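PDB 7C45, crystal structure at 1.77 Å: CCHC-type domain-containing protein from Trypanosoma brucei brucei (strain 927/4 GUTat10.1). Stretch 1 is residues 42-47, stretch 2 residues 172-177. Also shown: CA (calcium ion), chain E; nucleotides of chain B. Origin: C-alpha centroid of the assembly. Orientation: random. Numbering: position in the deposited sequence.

Stretch 1 42-47: IEAFCT
Stretch 2, residues 172-177: RPVWDI

Stretch 1 enters as a strand over residues 42-44 and continues as an extended loop; stretch 2, without regular helix or strand, makes a type I turn from Val 174 to Ile 177. Together they bury 406 Å². Ile 42 (phi/psi -136/136, chi1 m, chi2 t) does not touch stretch 2.

Glu 43 (-109/132) points its CA-to-CB bond toward stretch 2, and its m, m rotamer with chi3 -49° folds the chain along Trp 175. Glu 43 CB lies over one face of the Trp 175 indole, 3.9 Å from the centroid of its five-membered ring and 14° off the normal, the geometry of a CH-pi contact. The carboxylate meanwhile serves the nucleotide site: Glu 43 OE2 binds the calcium ion CA at 2.3 Å, and U10 O3' donates to Glu 43 OE1 at 2.8 Å. The CA-to-CB bond of Trp 175 (-88/13; chi1 m, chi2 100°) points toward stretch 1.

Ala 44 (-129/158) turns its CA-to-CB bond away from stretch 2, and its contacts run through backbone atoms. Ala 44 N donates to U10 O3' (2.9 Å, 159°), U10 O2' donates to Ala 44 O (2.8 Å), and the same Ala 44 O lies 3.3 Å from Trp 175 CD1.

The CA-to-CB bond of Phe 45 (-51/130; chi1 m, chi2 20°) points sideways, yet its ring reaches stretch 2. Asp 176 CB sits over one face, 3.8 Å from the centroid of the Phe 45 ring and 29° off the normal; Pro 173 CB approaches Phe 45 CD2 obliquely at 3.9 Å.

Cys 46 (-65/144, chi1 m) sets the register: its CA is 4.4 Å from Pro 173 CA. Cys 46 N donates to Pro 173 O at 2.8 Å and 173°, a nearly linear hydrogen bond. Pro 173 O also accepts a weak hydrogen bond from Trp 175 N (2.8 Å), spanning Val 174, at 76/-63. Cys 46 SG packs 3.7 Å from Val 174 CG2 (chi1 t). The CA-to-CB bond of Thr 47 (-121/-149, chi1 p) points away, and the residue is beyond contact.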

ATOM      1  N   ILE A  42       7.620   0.645  -5.397  1.00 14.11           N
ATOM      2  CA  ILE A  42       8.792   1.223  -6.058  1.00 14.17           C
ATOM      3  C   ILE A  42       9.729   1.772  -4.998  1.00 14.34           C
ATOM      4  O   ILE A  42       9.287   2.442  -4.059  1.00 14.34           O
ATOM      5  CB  ILE A  42       8.406   2.337  -7.056  1.00 14.06           C
ATOM      6  CG1 ILE A  42       7.515   1.789  -8.177  1.00 13.96           C
ATOM      7  CG2 ILE A  42       9.642   2.980  -7.630  1.00 14.17           C
ATOM      8  CD1 ILE A  42       7.014   2.878  -9.124  1.00 16.47           C
ATOM      9  N   GLU A  43      11.031   1.497  -5.152  1.00 14.53           N
ATOM     10  CA  GLU A  43      12.072   2.198  -4.404  1.00 14.77           C
ATOM     11  C   GLU A  43      12.839   3.126  -5.335  1.00 14.83           C
ATOM     12  O   GLU A  43      13.290   2.707  -6.404  1.00 14.81           O
ATOM     13  CB  GLU A  43      13.062   1.241  -3.738  1.00 15.07           C
ATOM     14  CG  GLU A  43      12.448   0.208  -2.761  1.00 16.36           C
ATOM     15  CD  GLU A  43      11.472   0.813  -1.756  1.00 19.94           C
ATOM     16  OE1 GLU A  43      11.841   1.826  -1.128  1.00 16.23           O
ATOM     17  OE2 GLU A  43      10.357   0.240  -1.560  1.00 19.37           O
ATOM     18  N   ALA A  44      13.020   4.376  -4.907  1.00 14.94           N
ATOM     19  CA  ALA A  44      13.647   5.379  -5.755  1.00 15.03           C
ATOM     20  C   ALA A  44      14.772   6.072  -4.993  1.00 15.41           C
ATOM     21  O   ALA A  44      14.822   6.053  -3.762  1.00 15.58           O
ATOM     22  CB  ALA A  44      12.611   6.402  -6.251  1.00 14.86           C
ATOM     23  N   PHE A  45      15.697   6.665  -5.745  1.00 15.60           N
ATOM     24  CA  PHE A  45      16.729   7.487  -5.130  1.00 18.12           C
ATOM     25  C   PHE A  45      16.093   8.512  -4.197  1.00 16.11           C
ATOM     26  O   PHE A  45      15.173   9.225  -4.594  1.00 15.91           O
ATOM     27  CB  PHE A  45      17.529   8.244  -6.195  1.00 16.21           C
ATOM     28  CG  PHE A  45      18.478   7.404  -7.020  1.00 16.28           C
ATOM     29  CD1 PHE A  45      18.349   6.039  -7.138  1.00 16.09           C
ATOM     30  CD2 PHE A  45      19.518   8.035  -7.684  1.00 16.58           C
ATOM     31  CE1 PHE A  45      19.243   5.305  -7.935  1.00 16.19           C
ATOM     32  CE2 PHE A  45      20.405   7.331  -8.454  1.00 16.67           C
ATOM     33  CZ  PHE A  45      20.259   5.946  -8.585  1.00 16.46           C
ATOM     34  N   CYS A  46      16.600   8.596  -2.969  1.00 16.44           N
ATOM     35  CA  CYS A  46      16.151   9.647  -2.062  1.00 18.59           C
ATOM     36  C   CYS A  46      16.557  11.001  -2.624  1.00 16.86           C
ATOM     37  O   CYS A  46      17.607  11.128  -3.256  1.00 17.11           O
ATOM     38  CB  CYS A  46      16.742   9.437  -0.671  1.00 17.61           C
ATOM     39  SG  CYS A  46      15.994   8.020   0.191  1.00 28.09           S
ATOM     40  N   THR A  47      15.699  12.004  -2.423  1.00 16.84           N
ATOM     41  CA  THR A  47      15.997  13.361  -2.867  1.00 23.97           C
ATOM     42  C   THR A  47      15.993  14.300  -1.669  1.00 30.96           C
ATOM     43  O   THR A  47      16.283  13.885  -0.547  1.00 32.11           O
ATOM     44  CB  THR A  47      14.976  13.853  -3.893  1.00 23.16           C
ATOM     45  OG1 THR A  47      13.677  13.843  -3.303  1.00 25.75           O
ATOM     46  CG2 THR A  47      14.982  12.984  -5.152  1.00 28.63           C
ATOM     47  N   ARG A 172      21.881  11.446   0.685  1.00 50.22           N
ATOM     48  CA  ARG A 172      22.305  10.200   0.054  1.00 44.37           C
ATOM     49  C   ARG A 172      21.149   9.561  -0.705  1.00 31.31           C
ATOM     50  O   ARG A 172      20.078   9.380  -0.137  1.00 25.36           O
ATOM     51  CB  ARG A 172      22.843   9.223   1.102  1.00 46.03           C
ATOM     52  N   PRO A 173      21.370   9.221  -1.978  1.00 27.72           N
ATOM     53  CA  PRO A 173      20.317   8.519  -2.740  1.00 23.50           C
ATOM     54  C   PRO A 173      19.841   7.234  -2.084  1.00 22.97           C
ATOM     55  O   PRO A 173      18.663   6.877  -2.219  1.00 20.28           O
ATOM     56  CB  PRO A 173      20.993   8.242  -4.089  1.00 20.39           C
ATOM     57  CG  PRO A 173      22.093   9.284  -4.188  1.00 30.27           C
ATOM     58  CD  PRO A 173      22.562   9.507  -2.790  1.00 29.36           C
ATOM     59  N   VAL A 174      20.726   6.537  -1.371  1.00 26.04           N
ATOM     60  CA  VAL A 174      20.450   5.269  -0.690  1.00 22.98           C
ATOM     61  C   VAL A 174      20.407   4.131  -1.703  1.00 22.75           C
ATOM     62  O   VAL A 174      21.236   3.218  -1.653  1.00 22.05           O
ATOM     63  CB  VAL A 174      19.146   5.298   0.131  1.00 24.73           C
ATOM     64  CG1 VAL A 174      18.901   3.944   0.788  1.00 29.01           C
ATOM     65  CG2 VAL A 174      19.185   6.402   1.171  1.00 25.75           C
ATOM     66  N   TRP A 175      19.449   4.182  -2.627  1.00 21.07           N
ATOM     67  CA  TRP A 175      19.129   3.069  -3.514  1.00 17.86           C
ATOM     68  C   TRP A 175      19.965   3.059  -4.785  1.00 17.34           C
ATOM     69  O   TRP A 175      19.657   2.296  -5.712  1.00 16.51           O
ATOM     70  CB  TRP A 175      17.633   3.095  -3.852  1.00 16.20           C
ATOM     71  CG  TRP A 175      16.790   2.797  -2.652  1.00 19.27           C
ATOM     72  CD1 TRP A 175      16.137   3.700  -1.863  1.00 16.10           C
ATOM     73  CD2 TRP A 175      16.552   1.512  -2.070  1.00 16.18           C
ATOM     74  NE1 TRP A 175      15.485   3.059  -0.843  1.00 20.57           N
ATOM     75  CE2 TRP A 175      15.733   1.712  -0.935  1.00 16.14           C
ATOM     76  CE3 TRP A 175      16.946   0.208  -2.402  1.00 16.29           C
ATOM     77  CZ2 TRP A 175      15.297   0.663  -0.139  1.00 17.20           C
ATOM     78  CZ3 TRP A 175      16.530  -0.835  -1.601  1.00 16.37           C
ATOM     79  CH2 TRP A 175      15.700  -0.606  -0.487  1.00 22.88           C
ATOM     80  N   ASP A 176      21.022   3.853  -4.837  1.00 17.14           N
ATOM     81  CA  ASP A 176      21.899   3.870  -5.995  1.00 17.25           C
ATOM     82  C   ASP A 176      23.007   2.824  -5.938  1.00 17.63           C
ATOM     83  O   ASP A 176      23.591   2.508  -6.979  1.00 19.54           O
ATOM     84  CB  ASP A 176      22.544   5.251  -6.156  1.00 21.05           C
ATOM     85  CG  ASP A 176      23.348   5.683  -4.926  1.00 18.10           C
ATOM     86  OD1 ASP A 176      22.942   5.406  -3.776  1.00 19.99           O
ATOM     87  OD2 ASP A 176      24.378   6.333  -5.135  1.00 30.13           O
ATOM     88  N   ILE A 177      23.325   2.300  -4.757  1.00 22.76           N
ATOM     89  CA  ILE A 177      24.497   1.448  -4.631  1.00 23.00           C
ATOM     90  C   ILE A 177      24.229   0.111  -5.299  1.00 18.25           C
ATOM     91  O   ILE A 177      23.117  -0.432  -5.237  1.00 17.85           O
ATOM     92  CB  ILE A 177      24.894   1.254  -3.157  1.00 24.05           C
ATOM     93  CG1 ILE A 177      23.729   0.680  -2.357  1.00 29.64           C
ATOM     94  CG2 ILE A 177      25.381   2.548  -2.539  1.00 22.01           C
ATOM     95  CD1 ILE A 177      24.138   0.235  -0.970  1.00 42.08           C
TER
HETATM   96 CA    CA E 403       8.488   0.035  -0.261  1.00 18.92          CA
ATOM     97  P     U B  10       7.561   3.447   0.381  1.00 23.22           P
ATOM     98  OP1   U B  10       7.732   2.127  -0.254  1.00 25.61           O
ATOM     99  OP2   U B  10       7.599   3.587   1.867  1.00 20.23           O
ATOM    100  O5'   U B  10       8.638   4.460  -0.224  1.00 21.15           O
ATOM    101  C5'   U B  10       8.990   4.388  -1.596  1.00 23.48           C
ATOM    102  C4'   U B  10       9.989   5.451  -1.970  1.00 18.67           C
ATOM    103  O4'   U B  10       9.528   6.723  -1.477  1.00 23.48           O
ATOM    104  C3'   U B  10      11.375   5.306  -1.366  1.00 19.16           C
ATOM    105  O3'   U B  10      12.191   4.414  -2.090  1.00 19.85           O
ATOM    106  C2'   U B  10      11.903   6.731  -1.397  1.00 24.87           C
ATOM    107  O2'   U B  10      12.368   7.040  -2.704  1.00 20.13           O
ATOM    108  C1'   U B  10      10.629   7.531  -1.129  1.00 27.20           C
ATOM    109  N1    U B  10      10.493   7.919   0.288  1.00 30.41           N
ATOM    110  C2    U B  10      11.213   9.027   0.672  1.00 38.34           C
ATOM    111  O2    U B  10      11.930   9.633  -0.110  1.00 36.71           O
ATOM    112  N3    U B  10      11.059   9.373   1.991  1.00 37.89           N
ATOM    113  C4    U B  10      10.266   8.735   2.923  1.00 36.54           C
ATOM    114  O4    U B  10      10.235   9.168   4.071  1.00 42.95           O
ATOM    115  C5    U B  10       9.540   7.599   2.440  1.00 32.42           C
ATOM    116  C6    U B  10       9.673   7.237   1.160  1.00 33.63           C
HETATM  117  O   HOH W   1       9.326  -2.429   0.940  1.00 18.31           O
HETATM  118  O   HOH W   2       9.972   0.390   1.701  1.00 36.47           O